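Fatty Acyl-Adenylate Ligase (Escherichia coli, PDB 3PBK) belongs to the AMP-binding (ANL) superfamily and is modelled here with 5'-O-[(S)-(dodecanoyloxy)(hydroxy)phosphoryl]adenosine. Local coordinates at residues 115-123 against 140-151. Numbering follows the deposited sequence.
Sequences WSAKLQGLL and LVNAATHDNPEL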
ATOM      1  N   TRP A 115     -11.848  -9.880  12.220  1.00 56.88           N
ATOM      2  CA  TRP A 115     -11.997 -10.085  10.783  1.00 53.48           C
ATOM      3  C   TRP A 115     -13.455 -10.115  10.344  1.00 51.73           C
ATOM      4  O   TRP A 115     -13.844  -9.412   9.412  1.00 50.44           O
ATOM      5  CB  TRP A 115     -11.313 -11.388  10.372  1.00 52.70           C
ATOM      6  CG  TRP A 115     -11.092 -11.533   8.890  1.00 49.35           C
ATOM      7  CD1 TRP A 115     -10.109 -10.945   8.148  1.00 48.37           C
ATOM      8  CD2 TRP A 115     -11.856 -12.334   7.978  1.00 47.60           C
ATOM      9  NE1 TRP A 115     -10.219 -11.323   6.832  1.00 46.05           N
ATOM     10  CE2 TRP A 115     -11.280 -12.178   6.701  1.00 45.48           C
ATOM     11  CE3 TRP A 115     -12.970 -13.166   8.115  1.00 47.98           C
ATOM     12  CZ2 TRP A 115     -11.781 -12.820   5.573  1.00 43.94           C
ATOM     13  CZ3 TRP A 115     -13.466 -13.804   6.992  1.00 46.11           C
ATOM     14  CH2 TRP A 115     -12.873 -13.625   5.738  1.00 44.05           C
ATOM     15  N   SER A 116     -14.257 -10.938  11.015  1.00 53.21           N
ATOM     16  CA  SER A 116     -15.663 -11.092  10.659  1.00 51.25           C
ATOM     17  C   SER A 116     -16.459  -9.788  10.766  1.00 49.99           C
ATOM     18  O   SER A 116     -17.206  -9.443   9.855  1.00 49.14           O
ATOM     19  CB  SER A 116     -16.310 -12.215  11.465  1.00 51.08           C
ATOM     20  OG  SER A 116     -15.902 -13.474  10.957  1.00 49.10           O
ATOM     21  N   ALA A 117     -16.301  -9.056  11.861  1.00 50.20           N
ATOM     22  CA  ALA A 117     -16.882  -7.718  11.930  1.00 50.39           C
ATOM     23  C   ALA A 117     -16.525  -6.919  10.668  1.00 48.91           C
ATOM     24  O   ALA A 117     -17.406  -6.376   9.997  1.00 46.57           O
ATOM     25  CB  ALA A 117     -16.416  -6.985  13.192  1.00 51.70           C
ATOM     26  N   LYS A 118     -15.231  -6.859  10.347  1.00 50.25           N
ATOM     27  CA  LYS A 118     -14.756  -6.195   9.133  1.00 48.79           C
ATOM     28  C   LYS A 118     -15.464  -6.725   7.892  1.00 46.57           C
ATOM     29  O   LYS A 118     -16.020  -5.952   7.109  1.00 45.93           O
ATOM     30  CB  LYS A 118     -13.245  -6.379   8.968  1.00 49.95           C
ATOM     31  CG  LYS A 118     -12.397  -5.310   9.636  1.00 52.06           C
ATOM     32  CD  LYS A 118     -10.919  -5.693   9.647  1.00 53.72           C
ATOM     33  CE  LYS A 118     -10.080  -4.635  10.355  1.00 55.79           C
ATOM     34  NZ  LYS A 118     -10.205  -3.288   9.713  1.00 54.04           N
ATOM     35  N   LEU A 119     -15.437  -8.045   7.719  1.00 46.13           N
ATOM     36  CA  LEU A 119     -15.991  -8.685   6.529  1.00 44.46           C
ATOM     37  C   LEU A 119     -17.467  -8.374   6.298  1.00 42.85           C
ATOM     38  O   LEU A 119     -17.900  -8.193   5.160  1.00 41.17           O
ATOM     39  CB  LEU A 119     -15.786 -10.199   6.583  1.00 43.99           C
ATOM     40  CG  LEU A 119     -16.566 -10.998   5.534  1.00 42.57           C
ATOM     41  CD1 LEU A 119     -16.192 -10.585   4.116  1.00 39.65           C
ATOM     42  CD2 LEU A 119     -16.362 -12.490   5.727  1.00 43.66           C
ATOM     43  N   GLN A 120     -18.245  -8.320   7.369  1.00 43.48           N
ATOM     44  CA  GLN A 120     -19.673  -8.092   7.215  1.00 42.81           C
ATOM     45  C   GLN A 120     -19.947  -6.681   6.724  1.00 40.57           C
ATOM     46  O   GLN A 120     -20.918  -6.445   6.000  1.00 40.16           O
ATOM     47  CB  GLN A 120     -20.417  -8.369   8.519  1.00 44.07           C
ATOM     48  CG  GLN A 120     -19.890  -9.574   9.247  1.00 45.01           C
ATOM     49  CD  GLN A 120     -20.955 -10.601   9.497  1.00 47.32           C
ATOM     50  OE1 GLN A 120     -20.783 -11.504  10.321  1.00 48.03           O
ATOM     51  NE2 GLN A 120     -22.068 -10.484   8.776  1.00 47.05           N
ATOM     52  N   GLY A 121     -19.086  -5.749   7.114  1.00 39.59           N
ATOM     53  CA  GLY A 121     -19.230  -4.369   6.689  1.00 39.76           C
ATOM     54  C   GLY A 121     -18.839  -4.203   5.233  1.00 38.86           C
ATOM     55  O   GLY A 121     -19.424  -3.402   4.497  1.00 37.10           O
ATOM     56  N   LEU A 122     -17.829  -4.964   4.824  1.00 38.26           N
ATOM     57  CA  LEU A 122     -17.415  -4.993   3.438  1.00 36.33           C
ATOM     58  C   LEU A 122     -18.605  -5.416   2.580  1.00 36.27           C
ATOM     59  O   LEU A 122     -18.868  -4.836   1.524  1.00 34.81           O
ATOM     60  CB  LEU A 122     -16.258  -5.974   3.276  1.00 37.33           C
ATOM     61  CG  LEU A 122     -15.576  -6.190   1.912  1.00 34.24           C
ATOM     62  CD1 LEU A 122     -16.545  -6.569   0.773  1.00 32.63           C
ATOM     63  CD2 LEU A 122     -14.733  -4.994   1.534  1.00 31.23           C
ATOM     64  N   LEU A 123     -19.330  -6.426   3.056  1.00 37.44           N
ATOM     65  CA  LEU A 123     -20.477  -6.974   2.337  1.00 36.83           C
ATOM     66  C   LEU A 123     -21.648  -5.997   2.292  1.00 36.70           C
ATOM     67  O   LEU A 123     -22.339  -5.882   1.278  1.00 35.80           O
ATOM     68  CB  LEU A 123     -20.915  -8.294   2.969  1.00 37.65           C
ATOM     69  CG  LEU A 123     -20.192  -9.545   2.475  1.00 37.42           C
ATOM     70  CD1 LEU A 123     -18.853  -9.188   1.864  1.00 36.51           C
ATOM     71  CD2 LEU A 123     -20.023 -10.547   3.600  1.00 39.14           C
ATOM     72  N   LEU A 140     -14.329 -20.326   8.166  1.00 43.05           N
ATOM     73  CA  LEU A 140     -14.495 -18.942   8.601  1.00 43.44           C
ATOM     74  C   LEU A 140     -15.504 -18.170   7.749  1.00 43.30           C
ATOM     75  O   LEU A 140     -16.394 -17.498   8.283  1.00 42.97           O
ATOM     76  CB  LEU A 140     -13.144 -18.228   8.591  1.00 43.08           C
ATOM     77  CG  LEU A 140     -13.022 -17.062   9.565  1.00 43.71           C
ATOM     78  CD1 LEU A 140     -13.583 -17.459  10.916  1.00 45.18           C
ATOM     79  CD2 LEU A 140     -11.573 -16.637   9.685  1.00 46.85           C
ATOM     80  N   VAL A 141     -15.359 -18.264   6.428  1.00 42.61           N
ATOM     81  CA  VAL A 141     -16.256 -17.561   5.517  1.00 43.24           C
ATOM     82  C   VAL A 141     -17.690 -17.953   5.824  1.00 43.70           C
ATOM     83  O   VAL A 141     -18.531 -17.097   6.093  1.00 44.66           O
ATOM     84  CB  VAL A 141     -15.957 -17.855   4.020  1.00 41.60           C
ATOM     85  CG1 VAL A 141     -16.934 -17.099   3.131  1.00 38.70           C
ATOM     86  CG2 VAL A 141     -14.527 -17.492   3.659  1.00 38.36           C
ATOM     87  N   ASN A 142     -17.968 -19.252   5.792  1.00 43.50           N
ATOM     88  CA  ASN A 142     -19.323 -19.731   6.044  1.00 44.06           C
ATOM     89  C   ASN A 142     -19.850 -19.273   7.396  1.00 44.05           C
ATOM     90  O   ASN A 142     -21.011 -18.880   7.526  1.00 45.03           O
ATOM     91  CB  ASN A 142     -19.401 -21.254   5.917  1.00 42.64           C
ATOM     92  CG  ASN A 142     -19.495 -21.709   4.475  1.00 42.23           C
ATOM     93  OD1 ASN A 142     -20.556 -22.129   4.012  1.00 42.05           O
ATOM     94  ND2 ASN A 142     -18.389 -21.606   3.749  1.00 42.12           N
ATOM     95  N   ALA A 143     -18.981 -19.312   8.398  1.00 43.47           N
ATOM     96  CA  ALA A 143     -19.356 -18.910   9.740  1.00 44.43           C
ATOM     97  C   ALA A 143     -19.665 -17.407   9.827  1.00 47.32           C
ATOM     98  O   ALA A 143     -20.397 -16.969  10.717  1.00 48.48           O
ATOM     99  CB  ALA A 143     -18.266 -19.300  10.720  1.00 42.38           C
ATOM    100  N   ALA A 144     -19.125 -16.628   8.891  1.00 46.45           N
ATOM    101  CA  ALA A 144     -19.274 -15.170   8.912  1.00 46.08           C
ATOM    102  C   ALA A 144     -20.374 -14.636   7.977  1.00 47.04           C
ATOM    103  O   ALA A 144     -21.009 -13.619   8.266  1.00 47.32           O
ATOM    104  CB  ALA A 144     -17.938 -14.506   8.604  1.00 46.08           C
ATOM    105  N   THR A 145     -20.594 -15.318   6.856  1.00 46.43           N
ATOM    106  CA  THR A 145     -21.661 -14.951   5.935  1.00 45.76           C
ATOM    107  C   THR A 145     -22.957 -15.584   6.408  1.00 49.03           C
ATOM    108  O   THR A 145     -23.939 -15.669   5.674  1.00 49.71           O
ATOM    109  CB  THR A 145     -21.361 -15.437   4.521  1.00 43.22           C
ATOM    110  OG1 THR A 145     -21.294 -16.866   4.506  1.00 42.98           O
ATOM    111  CG2 THR A 145     -20.040 -14.881   4.051  1.00 44.30           C
ATOM    112  N   HIS A 146     -22.931 -16.041   7.653  1.00 52.23           N
ATOM    113  CA  HIS A 146     -24.067 -16.663   8.330  1.00 55.94           C
ATOM    114  C   HIS A 146     -25.407 -15.970   8.030  1.00 55.62           C
ATOM    115  O   HIS A 146     -26.432 -16.633   7.886  1.00 54.52           O
ATOM    116  CB  HIS A 146     -23.787 -16.667   9.846  1.00 57.83           C
ATOM    117  CG  HIS A 146     -24.466 -17.769  10.597  1.00 61.69           C
ATOM    118  ND1 HIS A 146     -24.496 -19.072  10.146  1.00 63.55           N
ATOM    119  CD2 HIS A 146     -25.115 -17.767  11.787  1.00 64.19           C
ATOM    120  CE1 HIS A 146     -25.153 -19.820  11.014  1.00 66.97           C
ATOM    121  NE2 HIS A 146     -25.538 -19.053  12.020  1.00 67.88           N
ATOM    122  N   ASP A 147     -25.389 -14.641   7.928  1.00 54.45           N
ATOM    123  CA  ASP A 147     -26.621 -13.872   7.762  1.00 54.29           C
ATOM    124  C   ASP A 147     -26.712 -13.113   6.439  1.00 53.12           C
ATOM    125  O   ASP A 147     -27.491 -12.163   6.304  1.00 52.71           O
ATOM    126  CB  ASP A 147     -26.813 -12.915   8.936  1.00 56.95           C
ATOM    127  CG  ASP A 147     -26.895 -13.642  10.259  1.00 61.86           C
ATOM    128  OD1 ASP A 147     -28.020 -13.767  10.796  1.00 64.08           O
ATOM    129  OD2 ASP A 147     -25.840 -14.108  10.751  1.00 61.93           O
ATOM    130  N   ASN A 148     -25.899 -13.535   5.473  1.00 51.36           N
ATOM    131  CA  ASN A 148     -26.053 -13.105   4.088  1.00 48.76           C
ATOM    132  C   ASN A 148     -26.463 -14.301   3.241  1.00 45.95           C
ATOM    133  O   ASN A 148     -25.609 -15.044   2.749  1.00 44.37           O
ATOM    134  CB  ASN A 148     -24.760 -12.488   3.541  1.00 47.28           C
ATOM    135  CG  ASN A 148     -24.457 -11.136   4.146  1.00 47.69           C
ATOM    136  OD1 ASN A 148     -24.765 -10.097   3.556  1.00 47.40           O
ATOM    137  ND2 ASN A 148     -23.860 -11.139   5.338  1.00 49.08           N
ATOM    138  N   PRO A 149     -27.780 -14.503   3.079  1.00 45.03           N
ATOM    139  CA  PRO A 149     -28.293 -15.655   2.325  1.00 43.23           C
ATOM    140  C   PRO A 149     -28.023 -15.493   0.833  1.00 41.74           C
ATOM    141  O   PRO A 149     -27.697 -16.465   0.141  1.00 40.12           O
ATOM    142  CB  PRO A 149     -29.801 -15.610   2.598  1.00 41.43           C
ATOM    143  CG  PRO A 149     -29.969 -14.667   3.778  1.00 43.25           C
ATOM    144  CD  PRO A 149     -28.861 -13.681   3.643  1.00 44.06           C
ATOM    145  N   GLU A 150     -28.141 -14.255   0.363  1.00 41.77           N
ATOM    146  CA  GLU A 150     -28.001 -13.922  -1.051  1.00 42.41           C
ATOM    147  C   GLU A 150     -26.562 -14.032  -1.550  1.00 41.11           C
ATOM    148  O   GLU A 150     -26.235 -13.544  -2.633  1.00 40.71           O
ATOM    149  CB  GLU A 150     -28.529 -12.504  -1.318  1.00 42.69           C
ATOM    150  CG  GLU A 150     -27.597 -11.394  -0.844  1.00 43.18           C
ATOM    151  CD  GLU A 150     -27.116 -11.617   0.582  1.00 46.25           C
ATOM    152  OE1 GLU A 150     -25.887 -11.791   0.780  1.00 45.67           O
ATOM    153  OE2 GLU A 150     -27.971 -11.636   1.501  1.00 47.77           O
ATOM    154  N   LEU A 151     -25.703 -14.674  -0.771  1.00 39.94           N
ATOM    155  CA  LEU A 151     -24.302 -14.780  -1.142  1.00 37.66           C
ATOM    156  C   LEU A 151     -23.917 -16.222  -1.431  1.00 35.45           C
ATOM    157  O   LEU A 151     -24.009 -17.070  -0.555  1.00 35.65           O
ATOM    158  CB  LEU A 151     -23.421 -14.206  -0.030  1.00 37.74           C
ATOM    159  CG  LEU A 151     -21.910 -14.202  -0.281  1.00 35.77           C
ATOM    160  CD1 LEU A 151     -21.578 -13.418  -1.540  1.00 32.39           C
ATOM    161  CD2 LEU A 151     -21.145 -13.663   0.926  1.00 35.14           C
TER
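Residues Trp115, Ser116, Leu119, Gln120 and Leu123 of helix 112-126 pack against the end of helix 138-144 and the loop that follows it, a largely apolar helix-helix contact beside the parallel four-stranded sheet. The short helical segments cross at -64°, their axes 10.4 Å apart. Ala144 sits at the middle of the interface: its methyl CB lies 3.9 Å from Leu119 CD2 and also touches Ser116, whose OG comes within 3.3 Å of that CB. At one end, the CD2 branch of Leu140 reaches the six-membered part of the Trp115 indole obliquely, 4.1 Å from CE3. With CG anti to the backbone N (chi1 -165°), the Trp115 ring is carried to Leu140; its NE1 donates a hydrogen bond to Ala104 O, which helps to fix the ring, while Leu119 CB lies over one face, offset toward the rim. At the other end, Leu123 CD2 meets Thr145 CG2, the ND2 of Asn148 and, at 4.3 Å, Leu151 CD2. The Gln120 amide lies near Ala144 O and the Asn148 side chain, but its orientation is doubtful in the model; no hydrogen bond spans the two segments. Thr145, the first residue to leave helical geometry, hydrogen-bonds through OG1 to Val141 O, 3.2 Å away and above the carbonyl plane. Deeper in, Leu119 rests on Leu103 of strand 99-103, and Val141 and Thr145 rest on Val153 of strand 152-155. Two neighbouring helices against one face of a parallel sheet, each leading into its next strand, are typical of a layered alpha/beta fold.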